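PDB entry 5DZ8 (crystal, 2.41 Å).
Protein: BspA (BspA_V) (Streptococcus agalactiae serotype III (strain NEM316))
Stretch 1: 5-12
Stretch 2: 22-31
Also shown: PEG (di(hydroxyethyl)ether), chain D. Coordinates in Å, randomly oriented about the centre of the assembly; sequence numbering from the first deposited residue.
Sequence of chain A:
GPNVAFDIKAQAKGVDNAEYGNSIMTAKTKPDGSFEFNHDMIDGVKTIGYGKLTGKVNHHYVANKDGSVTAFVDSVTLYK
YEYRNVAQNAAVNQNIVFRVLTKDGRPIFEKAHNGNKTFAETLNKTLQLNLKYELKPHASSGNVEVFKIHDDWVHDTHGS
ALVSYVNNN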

ATOM      1  N   ALA A   5     -36.055 -13.423  -1.240  1.00 30.38           N
ATOM      2  CA  ALA A   5     -34.767 -13.862  -0.771  1.00 28.69           C
ATOM      3  C   ALA A   5     -33.711 -12.726  -0.840  1.00 31.37           C
ATOM      4  O   ALA A   5     -33.443 -12.142  -1.914  1.00 30.40           O
ATOM      5  CB  ALA A   5     -34.331 -15.061  -1.598  1.00 30.98           C
ATOM      6  N   PHE A   6     -33.139 -12.412   0.318  1.00 28.50           N
ATOM      7  CA  PHE A   6     -32.167 -11.349   0.475  1.00 29.57           C
ATOM      8  C   PHE A   6     -30.798 -11.995   0.615  1.00 29.29           C
ATOM      9  O   PHE A   6     -30.665 -12.928   1.347  1.00 28.01           O
ATOM     10  CB  PHE A   6     -32.454 -10.476   1.715  1.00 28.33           C
ATOM     11  CG  PHE A   6     -31.239  -9.747   2.260  1.00 27.07           C
ATOM     12  CD1 PHE A   6     -30.608  -8.739   1.524  1.00 27.50           C
ATOM     13  CD2 PHE A   6     -30.709 -10.080   3.486  1.00 28.45           C
ATOM     14  CE1 PHE A   6     -29.495  -8.058   2.021  1.00 28.16           C
ATOM     15  CE2 PHE A   6     -29.595  -9.394   4.017  1.00 30.23           C
ATOM     16  CZ  PHE A   6     -28.977  -8.386   3.268  1.00 28.41           C
ATOM     17  N   ASP A   7     -29.792 -11.506  -0.082  1.00 28.91           N
ATOM     18  CA  ASP A   7     -28.432 -11.858   0.298  1.00 32.34           C
ATOM     19  C   ASP A   7     -27.475 -10.720   0.178  1.00 28.23           C
ATOM     20  O   ASP A   7     -27.754  -9.715  -0.471  1.00 24.34           O
ATOM     21  CB  ASP A   7     -27.900 -13.075  -0.457  1.00 39.12           C
ATOM     22  CG  ASP A   7     -27.584 -14.287   0.510  1.00 55.96           C
ATOM     23  OD1 ASP A   7     -26.964 -14.107   1.664  1.00 52.45           O
ATOM     24  OD2 ASP A   7     -27.950 -15.421   0.096  1.00 49.07           O
ATOM     25  N   ILE A   8     -26.341 -10.877   0.856  1.00 27.77           N
ATOM     26  CA  ILE A   8     -25.235  -9.992   0.666  1.00 28.20           C
ATOM     27  C   ILE A   8     -23.982 -10.821   0.529  1.00 26.70           C
ATOM     28  O   ILE A   8     -23.858 -11.842   1.147  1.00 28.16           O
ATOM     29  CB  ILE A   8     -25.170  -8.861   1.732  1.00 29.21           C
ATOM     30  CG1 ILE A   8     -24.127  -7.816   1.342  1.00 28.95           C
ATOM     31  CG2 ILE A   8     -24.814  -9.402   3.098  1.00 31.65           C
ATOM     32  CD1 ILE A   8     -24.148  -6.577   2.246  1.00 28.94           C
ATOM     33  N   LYS A   9     -23.083 -10.365  -0.330  1.00 28.74           N
ATOM     34  CA  LYS A   9     -21.864 -11.038  -0.618  1.00 30.54           C
ATOM     35  C   LYS A   9     -20.720 -10.081  -1.005  1.00 29.19           C
ATOM     36  O   LYS A   9     -20.919  -8.905  -1.237  1.00 31.67           O
ATOM     37  CB  LYS A   9     -22.096 -12.105  -1.699  1.00 33.78           C
ATOM     38  CG  LYS A   9     -22.427 -11.642  -3.075  1.00 41.28           C
ATOM     39  CD  LYS A   9     -23.500 -12.593  -3.704  1.00 53.66           C
ATOM     40  CE  LYS A   9     -24.760 -11.844  -4.208  1.00 56.93           C
ATOM     41  NZ  LYS A   9     -25.474 -10.951  -3.203  1.00 51.13           N
ATOM     42  N   ALA A  10     -19.526 -10.611  -1.072  1.00 27.93           N
ATOM     43  CA  ALA A  10     -18.349  -9.817  -1.391  1.00 32.18           C
ATOM     44  C   ALA A  10     -17.618 -10.488  -2.517  1.00 33.12           C
ATOM     45  O   ALA A  10     -17.413 -11.713  -2.515  1.00 33.21           O
ATOM     46  CB  ALA A  10     -17.444  -9.705  -0.180  1.00 30.71           C
ATOM     47  N   GLN A  11     -17.245  -9.667  -3.467  1.00 34.81           N
ATOM     48  CA  GLN A  11     -16.549 -10.104  -4.636  1.00 41.73           C
ATOM     49  C   GLN A  11     -15.384  -9.171  -4.906  1.00 40.07           C
ATOM     50  O   GLN A  11     -15.521  -7.926  -4.889  1.00 38.66           O
ATOM     51  CB  GLN A  11     -17.502 -10.111  -5.825  1.00 43.78           C
ATOM     52  CG  GLN A  11     -16.941 -10.889  -7.000  1.00 53.31           C
ATOM     53  CD  GLN A  11     -17.903 -10.972  -8.199  1.00 58.28           C
ATOM     54  OE1 GLN A  11     -17.801 -11.904  -9.033  1.00 58.18           O
ATOM     55  NE2 GLN A  11     -18.810  -9.986  -8.311  1.00 48.43           N
ATOM     56  N   ALA A  12     -14.232  -9.775  -5.150  1.00 48.19           N
ATOM     57  CA  ALA A  12     -13.016  -9.036  -5.467  1.00 54.92           C
ATOM     58  C   ALA A  12     -13.102  -8.486  -6.884  1.00 55.54           C
ATOM     59  O   ALA A  12     -13.602  -9.156  -7.739  1.00 47.10           O
ATOM     60  CB  ALA A  12     -11.803  -9.940  -5.323  1.00 56.36           C
ATOM     61  N   ASN A  22     -15.073 -17.353  -8.444  1.00 40.14           N
ATOM     62  CA  ASN A  22     -14.235 -17.979  -7.401  1.00 49.71           C
ATOM     63  C   ASN A  22     -13.962 -17.111  -6.156  1.00 53.43           C
ATOM     64  O   ASN A  22     -13.762 -17.675  -5.070  1.00 49.22           O
ATOM     65  CB  ASN A  22     -12.886 -18.446  -7.979  1.00 53.58           C
ATOM     66  CG  ASN A  22     -12.123 -17.327  -8.645  1.00 52.50           C
ATOM     67  OD1 ASN A  22     -12.499 -16.877  -9.736  1.00 67.37           O
ATOM     68  ND2 ASN A  22     -11.086 -16.839  -7.987  1.00 55.41           N
ATOM     69  N   SER A  23     -13.922 -15.770  -6.313  1.00 55.18           N
ATOM     70  CA  SER A  23     -13.635 -14.838  -5.167  1.00 57.95           C
ATOM     71  C   SER A  23     -14.892 -14.508  -4.274  1.00 52.27           C
ATOM     72  O   SER A  23     -14.801 -13.862  -3.242  1.00 61.62           O
ATOM     73  CB  SER A  23     -12.992 -13.545  -5.702  1.00 54.31           C
ATOM     74  OG  SER A  23     -13.930 -12.805  -6.501  1.00 55.45           O
ATOM     75  N   ILE A  24     -16.052 -14.995  -4.668  1.00 54.54           N
ATOM     76  CA  ILE A  24     -17.306 -14.682  -4.006  1.00 51.00           C
ATOM     77  C   ILE A  24     -17.367 -15.290  -2.609  1.00 48.25           C
ATOM     78  O   ILE A  24     -17.205 -16.477  -2.461  1.00 53.20           O
ATOM     79  CB  ILE A  24     -18.480 -15.193  -4.859  1.00 54.87           C
ATOM     80  CG1 ILE A  24     -18.577 -14.346  -6.135  1.00 59.47           C
ATOM     81  CG2 ILE A  24     -19.812 -15.100  -4.119  1.00 63.15           C
ATOM     82  CD1 ILE A  24     -19.661 -14.797  -7.112  1.00 59.24           C
HETATM   83  N   MSE A  25     -17.605 -14.465  -1.594  1.00 53.30           N
HETATM   84  CA  MSE A  25     -17.862 -14.909  -0.187  1.00 49.17           C
HETATM   85  C   MSE A  25     -19.279 -14.556   0.177  1.00 44.51           C
HETATM   86  O   MSE A  25     -19.685 -13.383   0.108  1.00 40.18           O
HETATM   87  CB  MSE A  25     -16.907 -14.153   0.687  1.00 62.13           C
HETATM   88  CG  MSE A  25     -16.314 -14.982   1.816  1.00 87.87           C
HETATM   89 SE   MSE A  25     -14.843 -13.828   2.423  1.00119.96          SE
HETATM   90  CE  MSE A  25     -13.700 -14.160   0.835  1.00 91.43           C
ATOM     91  N   THR A  26     -20.084 -15.544   0.520  1.00 44.04           N
ATOM     92  CA  THR A  26     -21.434 -15.234   0.962  1.00 44.38           C
ATOM     93  C   THR A  26     -21.386 -14.992   2.460  1.00 39.20           C
ATOM     94  O   THR A  26     -20.594 -15.558   3.192  1.00 46.74           O
ATOM     95  CB  THR A  26     -22.482 -16.242   0.468  1.00 47.52           C
ATOM     96  OG1 THR A  26     -22.444 -16.274  -0.976  1.00 46.26           O
ATOM     97  CG2 THR A  26     -23.929 -15.809   0.914  1.00 47.20           C
ATOM     98  N   ALA A  27     -22.110 -13.988   2.868  1.00 36.96           N
ATOM     99  CA  ALA A  27     -22.154 -13.611   4.244  1.00 32.23           C
ATOM    100  C   ALA A  27     -23.217 -14.487   4.926  1.00 32.24           C
ATOM    101  O   ALA A  27     -24.215 -14.880   4.336  1.00 32.82           O
ATOM    102  CB  ALA A  27     -22.522 -12.159   4.358  1.00 32.16           C
ATOM    103  N   LYS A  28     -22.991 -14.755   6.186  1.00 30.54           N
ATOM    104  CA  LYS A  28     -24.026 -15.174   7.056  1.00 34.53           C
ATOM    105  C   LYS A  28     -25.026 -13.992   7.193  1.00 32.31           C
ATOM    106  O   LYS A  28     -24.597 -12.891   7.400  1.00 34.08           O
ATOM    107  CB  LYS A  28     -23.356 -15.605   8.369  1.00 39.46           C
ATOM    108  CG  LYS A  28     -24.332 -16.028   9.436  1.00 45.62           C
ATOM    109  CD  LYS A  28     -23.606 -16.523  10.678  1.00 50.49           C
ATOM    110  CE  LYS A  28     -24.632 -17.117  11.643  1.00 55.83           C
ATOM    111  NZ  LYS A  28     -24.100 -17.660  12.919  1.00 56.50           N
ATOM    112  N   THR A  29     -26.319 -14.217   6.955  1.00 30.79           N
ATOM    113  CA  THR A  29     -27.361 -13.167   6.964  1.00 30.41           C
ATOM    114  C   THR A  29     -28.618 -13.652   7.627  1.00 31.04           C
ATOM    115  O   THR A  29     -28.804 -14.850   7.785  1.00 32.77           O
ATOM    116  CB  THR A  29     -27.851 -12.680   5.571  1.00 29.71           C
ATOM    117  OG1 THR A  29     -28.336 -13.772   4.809  1.00 31.04           O
ATOM    118  CG2 THR A  29     -26.767 -11.947   4.779  1.00 33.23           C
ATOM    119  N   LYS A  30     -29.444 -12.695   8.044  1.00 31.72           N
ATOM    120  CA  LYS A  30     -30.805 -12.913   8.454  1.00 32.43           C
ATOM    121  C   LYS A  30     -31.711 -12.110   7.523  1.00 32.21           C
ATOM    122  O   LYS A  30     -31.278 -11.207   6.899  1.00 29.29           O
ATOM    123  CB  LYS A  30     -31.082 -12.463   9.882  1.00 34.06           C
ATOM    124  CG  LYS A  30     -30.272 -13.198  10.924  1.00 39.79           C
ATOM    125  CD  LYS A  30     -30.745 -12.792  12.326  1.00 41.93           C
ATOM    126  CE  LYS A  30     -29.570 -12.770  13.267  1.00 50.73           C
ATOM    127  NZ  LYS A  30     -30.004 -12.767  14.688  1.00 62.11           N
ATOM    128  N   PRO A  31     -33.000 -12.445   7.486  1.00 32.03           N
ATOM    129  CA  PRO A  31     -33.911 -11.727   6.627  1.00 34.92           C
ATOM    130  C   PRO A  31     -34.143 -10.276   6.986  1.00 30.56           C
ATOM    131  O   PRO A  31     -34.543  -9.517   6.128  1.00 32.68           O
ATOM    132  CB  PRO A  31     -35.243 -12.518   6.775  1.00 33.95           C
ATOM    133  CG  PRO A  31     -34.808 -13.895   7.171  1.00 35.05           C
ATOM    134  CD  PRO A  31     -33.558 -13.721   7.970  1.00 31.27           C
TER
HETATM  135  C1  PEG D 502     -31.896 -13.686   3.971  1.00 42.71           C
HETATM  136  O1  PEG D 502     -31.304 -14.235   5.191  1.00 44.32           O
HETATM  137  C2  PEG D 502     -33.407 -13.985   3.774  1.00 48.29           C
HETATM  138  O2  PEG D 502     -34.134 -13.111   2.852  1.00 46.98           O
HETATM  139  C3  PEG D 502     -35.519 -12.874   3.167  1.00 56.61           C
HETATM  140  C4  PEG D 502     -35.958 -11.389   3.055  1.00 61.41           C
HETATM  141  O4  PEG D 502     -35.321 -10.423   3.939  1.00 51.10           O
HETATM  142  O   HOH W   1     -15.195 -13.802  -8.659  1.00 44.82           O

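Two strands need not run side by side for their whole length to hold together: a short run of backbone hydrogen bonds can fix the register, while side chains make the contacts where the backbones part. The contact between residues 5-12 and 22-31 of BspA is a compact example. The first stretch is strand throughout, whereas the second is strand only at 25-26 and 28-29. Their end-to-end directions differ by 156°, so they run roughly antiparallel.

The register is set at Ala10 and Met25, an antiparallel hydrogen-bonded pair. Each residue donates and accepts: Met25 N lies 2.9 Å from Ala10 O, and Ala10 N lies 3.0 Å from Met25 O, with N-H...O angles of 167° and 156°. The neighbouring pair, Lys9 with Thr26, is of the non-hydrogen-bonded kind, and its CA atoms approach to 4.5 Å. One step further, Ala27 N donates to Ile8 O over 3.3 Å, a longer bond but a well-aligned one. On the other side of the central pair, Ala10 O also receives a CA-H...O contact from Ile24 CA at 3.3 Å, so a single carbonyl serves two successive residues of the partner. Beyond these bonds the backbones separate: the CA atoms of Asp7 and Thr29 are 6.9 Å apart.

Side chains follow the alternation expected of a sheet. Lys9 and Thr26 project from one face, Ala10 and Met25 from the other. The long side chains at the ladder add little reach across it: the end of Lys9 leads away, with its NZ hydrogen-bonded elsewhere in the structure, and the end of the selenomethionine Met25 also leads away and is poorly ordered. The closest approach of the Lys9 side chain is instead made near its root, where Lys9 CB comes within 3.3 Å of Met25 O.

Beside the last backbone bond, Ile8 CG2 packs against Ala27 CB at 3.8 Å, and further along it meets Thr29 CG2 at 3.6 Å, forming a small apolar patch. Phe6 extends this patch, with Phe6 CE2 lying 3.9 Å from Thr29 CG2, while its ring edge meets a carbonyl, Phe6 CD2 being 3.6 Å from Lys30 O. Thr29 also has a polar side. Thr29 OG1 is 3.4 Å from Asp7 OD1, at best a weak link, and forms a 3.0 Å hydrogen bond with O1 of the bound PEG. That molecule, probably from the crystallisation liquor, accepts a hydrogen bond from Phe6 N at its O2 (2.8 Å) and thus bridges the two stretches where they have no direct backbone bond.

At the opposite end, Ser23 points toward the first strand. Ala12 N donates a weak hydrogen bond to Ser23 OG at 3.3 Å. A water also links Ser23 to Gln11, hydrogen-bonded to Ser23 OG at 2.7 Å and donating to Gln11 OE1 at 3.2 Å. Direct backbone bonds span the middle; toward the ends, side-chain contacts predominate, with a water at one end and a PEG at the other.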